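Local structure of programmed Cell Death Protein 5 Homolog (Leishmania major, 6VMT) at residues N38-F43 with A65-I70; R54-Q57 with R62-A65. The protein is of uncertain function but may bind double-stranded DNA. One frame throughout, in Å; residues are numbered along the deposited sequence.

Contact 1 (N38-F43 with A65-I70)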
ATOM      1  N   ASN A  38       5.505   7.860   0.229  1.00 62.44           N
ATOM      2  CA  ASN A  38       6.861   8.296  -0.175  1.00 63.23           C
ATOM      3  C   ASN A  38       7.515   7.185  -0.988  1.00 56.80           C
ATOM      4  O   ASN A  38       8.132   7.465  -2.009  1.00 68.61           O
ATOM      5  CB  ASN A  38       7.744   8.637   1.025  1.00 73.41           C
ATOM      6  CG  ASN A  38       7.378   9.947   1.685  1.00 75.78           C
ATOM      7  OD1 ASN A  38       6.497  10.670   1.221  1.00 79.00           O
ATOM      8  ND2 ASN A  38       8.041  10.238   2.788  1.00 81.77           N
ATOM      9  N   MET A  39       7.420   5.960  -0.508  1.00 51.02           N
ATOM     10  CA  MET A  39       8.045   4.796  -1.167  1.00 42.55           C
ATOM     11  C   MET A  39       7.524   4.727  -2.607  1.00 48.38           C
ATOM     12  O   MET A  39       8.338   4.598  -3.504  1.00 65.62           O
ATOM     13  CB  MET A  39       7.728   3.539  -0.363  1.00 40.45           C
ATOM     14  CG  MET A  39       8.569   3.383   0.867  1.00 39.06           C
ATOM     15  SD  MET A  39       8.333   1.713   1.541  1.00 38.40           S
ATOM     16  CE  MET A  39       9.174   1.666   3.128  1.00 69.33           C
ATOM     17  N   LEU A  40       6.237   4.944  -2.844  1.00 49.95           N
ATOM     18  CA  LEU A  40       5.638   4.930  -4.207  1.00 51.20           C
ATOM     19  C   LEU A  40       6.014   6.164  -5.004  1.00 52.17           C
ATOM     20  O   LEU A  40       6.121   6.020  -6.211  1.00 76.20           O
ATOM     21  CB  LEU A  40       4.114   4.865  -4.128  1.00 54.15           C
ATOM     22  CG  LEU A  40       3.534   3.555  -3.617  1.00 55.78           C
ATOM     23  CD1 LEU A  40       2.029   3.665  -3.513  1.00 60.62           C
ATOM     24  CD2 LEU A  40       3.912   2.403  -4.534  1.00 67.38           C
ATOM     25  N   ARG A  41       6.130   7.343  -4.398  1.00 63.00           N
ATOM     26  CA  ARG A  41       6.552   8.567  -5.147  1.00 68.33           C
ATOM     27  C   ARG A  41       7.903   8.282  -5.806  1.00 62.80           C
ATOM     28  O   ARG A  41       8.066   8.640  -6.968  1.00 75.20           O
ATOM     29  CB  ARG A  41       6.703   9.801  -4.252  1.00 78.12           C
ATOM     30  CG  ARG A  41       5.415  10.548  -3.939  1.00 94.94           C
ATOM     31  CD  ARG A  41       5.497  11.353  -2.641  1.00112.99           C
ATOM     32  NE  ARG A  41       4.649  12.537  -2.672  1.00127.67           N
ATOM     33  CZ  ARG A  41       4.927  13.656  -3.349  1.00151.04           C
ATOM     34  NH1 ARG A  41       6.043  13.758  -4.060  1.00153.83           N
ATOM     35  NH2 ARG A  41       4.079  14.672  -3.314  1.00146.48           N
ATOM     36  N   ALA A  42       8.805   7.609  -5.084  1.00 56.53           N
ATOM     37  CA  ALA A  42      10.221   7.362  -5.450  1.00 52.94           C
ATOM     38  C   ALA A  42      10.355   6.225  -6.464  1.00 55.21           C
ATOM     39  O   ALA A  42      11.325   6.262  -7.266  1.00 55.51           O
ATOM     40  CB  ALA A  42      10.991   7.016  -4.208  1.00 49.89           C
ATOM     41  N   PHE A  43       9.469   5.232  -6.351  1.00 55.96           N
ATOM     42  CA  PHE A  43       9.576   3.905  -7.004  1.00 57.17           C
ATOM     43  C   PHE A  43       8.817   3.923  -8.323  1.00 59.44           C
ATOM     44  O   PHE A  43       9.299   3.324  -9.310  1.00 59.72           O
ATOM     45  CB  PHE A  43       8.994   2.795  -6.126  1.00 50.73           C
ATOM     46  CG  PHE A  43       9.781   2.457  -4.880  1.00 50.55           C
ATOM     47  CD1 PHE A  43      10.974   3.093  -4.581  1.00 51.32           C
ATOM     48  CD2 PHE A  43       9.343   1.464  -4.024  1.00 46.79           C
ATOM     49  CE1 PHE A  43      11.696   2.748  -3.452  1.00 50.40           C
ATOM     50  CE2 PHE A  43      10.075   1.106  -2.907  1.00 50.90           C
ATOM     51  CZ  PHE A  43      11.247   1.754  -2.616  1.00 51.73           C
ATOM     52  N   ALA A  65      -2.606  -4.852  -4.497  1.00 65.85           N
ATOM     53  CA  ALA A  65      -1.739  -6.046  -4.695  1.00 69.43           C
ATOM     54  C   ALA A  65      -0.478  -5.665  -5.490  1.00 67.19           C
ATOM     55  O   ALA A  65       0.582  -6.269  -5.268  1.00 77.14           O
ATOM     56  CB  ALA A  65      -2.500  -7.167  -5.359  1.00 69.22           C
ATOM     57  N   VAL A  66      -0.578  -4.686  -6.384  1.00 62.54           N
ATOM     58  CA  VAL A  66       0.558  -4.231  -7.235  1.00 59.23           C
ATOM     59  C   VAL A  66       1.529  -3.434  -6.360  1.00 54.69           C
ATOM     60  O   VAL A  66       2.711  -3.776  -6.347  1.00 60.87           O
ATOM     61  CB  VAL A  66       0.041  -3.413  -8.434  1.00 62.97           C
ATOM     62  CG1 VAL A  66       1.111  -2.523  -9.033  1.00 64.84           C
ATOM     63  CG2 VAL A  66      -0.543  -4.320  -9.498  1.00 67.42           C
ATOM     64  N   GLU A  67       1.025  -2.396  -5.687  1.00 53.15           N
ATOM     65  CA  GLU A  67       1.775  -1.538  -4.748  1.00 48.31           C
ATOM     66  C   GLU A  67       2.555  -2.446  -3.797  1.00 44.06           C
ATOM     67  O   GLU A  67       3.754  -2.288  -3.698  1.00 50.51           O
ATOM     68  CB  GLU A  67       0.799  -0.614  -4.023  1.00 59.34           C
ATOM     69  CG  GLU A  67       0.154   0.479  -4.891  1.00 58.95           C
ATOM     70  CD  GLU A  67      -0.817   1.400  -4.131  1.00 74.38           C
ATOM     71  OE1 GLU A  67      -1.058   1.162  -2.914  1.00 82.07           O
ATOM     72  OE2 GLU A  67      -1.354   2.363  -4.733  1.00 82.22           O
ATOM     73  N   MET A  68       1.938  -3.450  -3.196  1.00 50.67           N
ATOM     74  CA  MET A  68       2.678  -4.413  -2.331  1.00 52.61           C
ATOM     75  C   MET A  68       3.840  -4.977  -3.125  1.00 48.16           C
ATOM     76  O   MET A  68       4.904  -5.135  -2.588  1.00 64.30           O
ATOM     77  CB  MET A  68       1.828  -5.609  -1.887  1.00 62.95           C
ATOM     78  CG  MET A  68       1.086  -5.418  -0.543  1.00 80.86           C
ATOM     79  SD  MET A  68      -0.172  -6.729  -0.175  1.00 71.36           S
ATOM     80  CE  MET A  68       0.896  -8.145   0.096  1.00 83.02           C
ATOM     81  N   HIS A  69       3.577  -5.428  -4.332  1.00 60.00           N
ATOM     82  CA  HIS A  69       4.572  -6.166  -5.137  1.00 56.12           C
ATOM     83  C   HIS A  69       5.693  -5.209  -5.522  1.00 50.58           C
ATOM     84  O   HIS A  69       6.851  -5.589  -5.366  1.00 50.94           O
ATOM     85  CB  HIS A  69       3.949  -6.771  -6.390  1.00 56.38           C
ATOM     86  CG  HIS A  69       4.954  -7.464  -7.247  1.00 57.66           C
ATOM     87  ND1 HIS A  69       5.482  -8.710  -6.920  1.00 62.63           N
ATOM     88  CD2 HIS A  69       5.566  -7.076  -8.378  1.00 49.72           C
ATOM     89  CE1 HIS A  69       6.353  -9.065  -7.836  1.00 58.68           C
ATOM     90  NE2 HIS A  69       6.420  -8.072  -8.737  1.00 54.65           N
ATOM     91  N   ILE A  70       5.353  -4.035  -6.049  1.00 48.31           N
ATOM     92  CA  ILE A  70       6.368  -3.047  -6.518  1.00 48.45           C
ATOM     93  C   ILE A  70       7.296  -2.743  -5.351  1.00 49.12           C
ATOM     94  O   ILE A  70       8.489  -2.745  -5.533  1.00 60.88           O
ATOM     95  CB  ILE A  70       5.699  -1.770  -7.014  1.00 49.64           C
ATOM     96  CG1 ILE A  70       5.001  -1.982  -8.351  1.00 51.81           C
ATOM     97  CG2 ILE A  70       6.706  -0.642  -7.059  1.00 52.52           C
ATOM     98  CD1 ILE A  70       4.043  -0.898  -8.705  1.00 51.26           C
TER
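L40 and E67, together with F43 and I70, pack the end of the long helix 12-43 against helix 46-75, a helix-helix contact in the helical bundle of the PDCD5 fold. Each helix supplies two residues three positions apart, so the touching side chains follow one face of each helix. The backbones keep an even spacing, with CA of L40 7.6 Å from CA of E67 and CA of F43 7.7 Å from CA of I70.

L40 gives up more surface here than the other three. Its side chain crosses that of E67 at about a right angle, and its methyl CD1 lies almost squarely over the flat face of the carboxylate, 3.7 Å from CD of E67. E67 gets there as an extended chain: CG stands beside the backbone N, chi1 -69°, and the chain beyond CG is straight, chi2 -180°. This shape brings the methylene CG and the carboxylate alike against the leucine methyl; CG of E67 is 3.9 Å from CD1 of L40. The same side chain also rests on L52, earlier on helix 46-75.

I70, beta-branched and buried, suits a place between several elements. Its branch methyl CG2 touches CB of F43 at 4.2 Å, while the side chain also meets V44, M79 and L91, the last on helix 85-103. F43 is the final residue of its helix. It approaches I70 through CB rather than with a stacked ring, its side chain reaches V74, and its backbone is hydrogen-bonded to V83. One turn back, the carbonyl oxygen of M39 lies 2.9 Å above the plane of the F43 ring, offset toward the rim.

Contact 2 (R54-Q57 with R62-A65); sequences RIAQ and RSQA
A56 and S63 touch where two parts of helix 46-75 meet, and the contact between them is made by van der Waals packing with no hydrogen bond from one segment to the other. CA of A56 is only 5.2 Å from CA of S63. In a straight helix, residues seven apart would be separated by roughly twice that, so the chain must turn sharply between 54-57 and 62-65. Small side chains suit so close an approach. S63 is directed at the earlier segment, whereas A56 presents its CB from the flank: CB of A56 meets OG of S63 at 3.7 Å, and CB of S63 lies 3.9 Å from CA of A56, nearly against the backbone itself.

I55 adds a looser backbone contact, its carbonyl carbon C 4.4 Å from CB of S63, and its branched side chain starts toward the other segment. R62 comes near without packing on it, CB of R62 standing 4.8 Å from CG2 of I55. Both I55 and R62 also touch L92 of helix 85-103.

The polar interactions run to residues beyond the two segments. The buried hydroxyl of S63 is satisfied by donating a hydrogen bond to the carbonyl oxygen of L52, one turn before A56, tying the later part of the helix to the earlier. The guanidinium of R62 forms a long, weak ion pair with E99.

Small residues in contact across a sharp change of direction, with a serine bonded to a main-chain carbonyl, are typical of a tight bend between two helical parts, here within the helical bundle of the PDCD5 fold.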
ATOM      1  N   ARG A  54      -6.517   5.650  -9.792  1.00 81.09           N
ATOM      2  CA  ARG A  54      -7.674   5.591 -10.718  1.00 87.99           C
ATOM      3  C   ARG A  54      -8.367   4.227 -10.635  1.00 82.41           C
ATOM      4  O   ARG A  54      -9.599   4.217 -10.647  1.00 96.91           O
ATOM      5  CB  ARG A  54      -7.214   5.839 -12.152  1.00 91.35           C
ATOM      6  CG  ARG A  54      -8.208   6.622 -12.987  1.00 92.64           C
ATOM      7  CD  ARG A  54      -7.481   7.051 -14.237  1.00 95.74           C
ATOM      8  NE  ARG A  54      -6.984   5.895 -14.969  1.00 92.18           N
ATOM      9  CZ  ARG A  54      -5.955   5.919 -15.809  1.00102.27           C
ATOM     10  NH1 ARG A  54      -5.300   7.045 -16.013  1.00107.48           N
ATOM     11  NH2 ARG A  54      -5.566   4.821 -16.437  1.00109.45           N
ATOM     12  N   ILE A  55      -7.601   3.136 -10.582  1.00 79.72           N
ATOM     13  CA  ILE A  55      -8.098   1.724 -10.539  1.00 84.52           C
ATOM     14  C   ILE A  55      -8.469   1.340  -9.104  1.00 86.02           C
ATOM     15  O   ILE A  55      -9.254   0.389  -8.925  1.00 86.83           O
ATOM     16  CB  ILE A  55      -7.038   0.755 -11.096  1.00 89.53           C
ATOM     17  CG1 ILE A  55      -6.698   1.063 -12.556  1.00103.17           C
ATOM     18  CG2 ILE A  55      -7.468  -0.693 -10.919  1.00 87.09           C
ATOM     19  CD1 ILE A  55      -7.769   0.659 -13.555  1.00107.95           C
ATOM     20  N   ALA A  56      -7.881   1.996  -8.109  1.00 92.37           N
ATOM     21  CA  ALA A  56      -8.145   1.694  -6.686  1.00 95.16           C
ATOM     22  C   ALA A  56      -9.631   1.933  -6.390  1.00 99.07           C
ATOM     23  O   ALA A  56     -10.190   1.141  -5.611  1.00 86.92           O
ATOM     24  CB  ALA A  56      -7.254   2.522  -5.797  1.00 97.85           C
ATOM     25  N   GLN A  57     -10.225   2.977  -6.994  1.00 97.87           N
ATOM     26  CA  GLN A  57     -11.656   3.368  -6.825  1.00 98.38           C
ATOM     27  C   GLN A  57     -12.528   2.140  -7.092  1.00105.51           C
ATOM     28  O   GLN A  57     -13.329   1.755  -6.226  1.00110.39           O
ATOM     29  CB  GLN A  57     -12.101   4.459  -7.807  1.00100.32           C
ATOM     30  CG  GLN A  57     -11.101   5.588  -8.036  1.00110.77           C
ATOM     31  CD  GLN A  57     -10.612   6.237  -6.763  1.00112.72           C
ATOM     32  OE1 GLN A  57     -11.384   6.767  -5.966  1.00106.07           O
ATOM     33  NE2 GLN A  57      -9.304   6.220  -6.569  1.00128.63           N
ATOM     34  N   ARG A  62      -6.954  -4.738  -6.067  1.00 80.75           N
ATOM     35  CA  ARG A  62      -6.118  -5.057  -7.246  1.00 67.97           C
ATOM     36  C   ARG A  62      -4.901  -4.144  -7.230  1.00 68.11           C
ATOM     37  O   ARG A  62      -3.781  -4.646  -7.146  1.00 63.43           O
ATOM     38  CB  ARG A  62      -6.914  -4.794  -8.519  1.00 69.67           C
ATOM     39  CG  ARG A  62      -6.247  -5.342  -9.763  1.00 75.39           C
ATOM     40  CD  ARG A  62      -7.242  -6.199 -10.498  1.00 81.70           C
ATOM     41  NE  ARG A  62      -7.936  -5.471 -11.547  1.00 84.49           N
ATOM     42  CZ  ARG A  62      -9.078  -5.867 -12.079  1.00 81.55           C
ATOM     43  NH1 ARG A  62      -9.633  -5.157 -13.047  1.00 88.72           N
ATOM     44  NH2 ARG A  62      -9.653  -6.977 -11.644  1.00 75.88           N
ATOM     45  N   SER A  63      -5.180  -2.843  -7.278  1.00 68.98           N
ATOM     46  CA  SER A  63      -4.214  -1.726  -7.221  1.00 69.54           C
ATOM     47  C   SER A  63      -3.324  -1.882  -5.994  1.00 64.11           C
ATOM     48  O   SER A  63      -2.131  -1.586  -6.090  1.00 79.70           O
ATOM     49  CB  SER A  63      -4.937  -0.422  -7.203  1.00 76.75           C
ATOM     50  OG  SER A  63      -4.246   0.500  -6.388  1.00 91.32           O
ATOM     51  N   GLN A  64      -3.884  -2.363  -4.895  1.00 69.47           N
ATOM     52  CA  GLN A  64      -3.132  -2.593  -3.642  1.00 72.92           C
ATOM     53  C   GLN A  64      -2.196  -3.789  -3.809  1.00 64.19           C
ATOM     54  O   GLN A  64      -1.085  -3.721  -3.283  1.00 73.61           O
ATOM     55  CB  GLN A  64      -4.090  -2.796  -2.474  1.00 93.30           C
ATOM     56  CG  GLN A  64      -3.457  -3.508  -1.288  1.00106.98           C
ATOM     57  CD  GLN A  64      -4.369  -3.517  -0.088  1.00108.32           C
ATOM     58  OE1 GLN A  64      -5.050  -2.535   0.206  1.00109.99           O
ATOM     59  NE2 GLN A  64      -4.382  -4.636   0.617  1.00111.73           N
ATOM     60  N   ALA A  65      -2.606  -4.852  -4.497  1.00 65.85           N
ATOM     61  CA  ALA A  65      -1.739  -6.046  -4.695  1.00 69.43           C
ATOM     62  C   ALA A  65      -0.478  -5.665  -5.490  1.00 67.19           C
ATOM     63  O   ALA A  65       0.582  -6.269  -5.268  1.00 77.14           O
ATOM     64  CB  ALA A  65      -2.500  -7.167  -5.359  1.00 69.22           C
TER

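Overall arrangement
Helix 46-75 takes part in both contacts, whose centres lie 12 Å apart. Along the chain the order is 38-43, 54-57 and then 62-70, where the second segments of the two contacts share A65. Contact 2 is local, folding the helix back on itself over a span of a few residues; contact 1 then joins the part after this bend to the end of helix 12-43. Helix 85-103 lies against both sites, touching I55 and R62 at one and V66, H69 and I70 at the other. Contact 2 thus marks where helix 46-75 bends and contact 1 where the long N-terminal helix meets it, all within the family's putative DNA-binding domain.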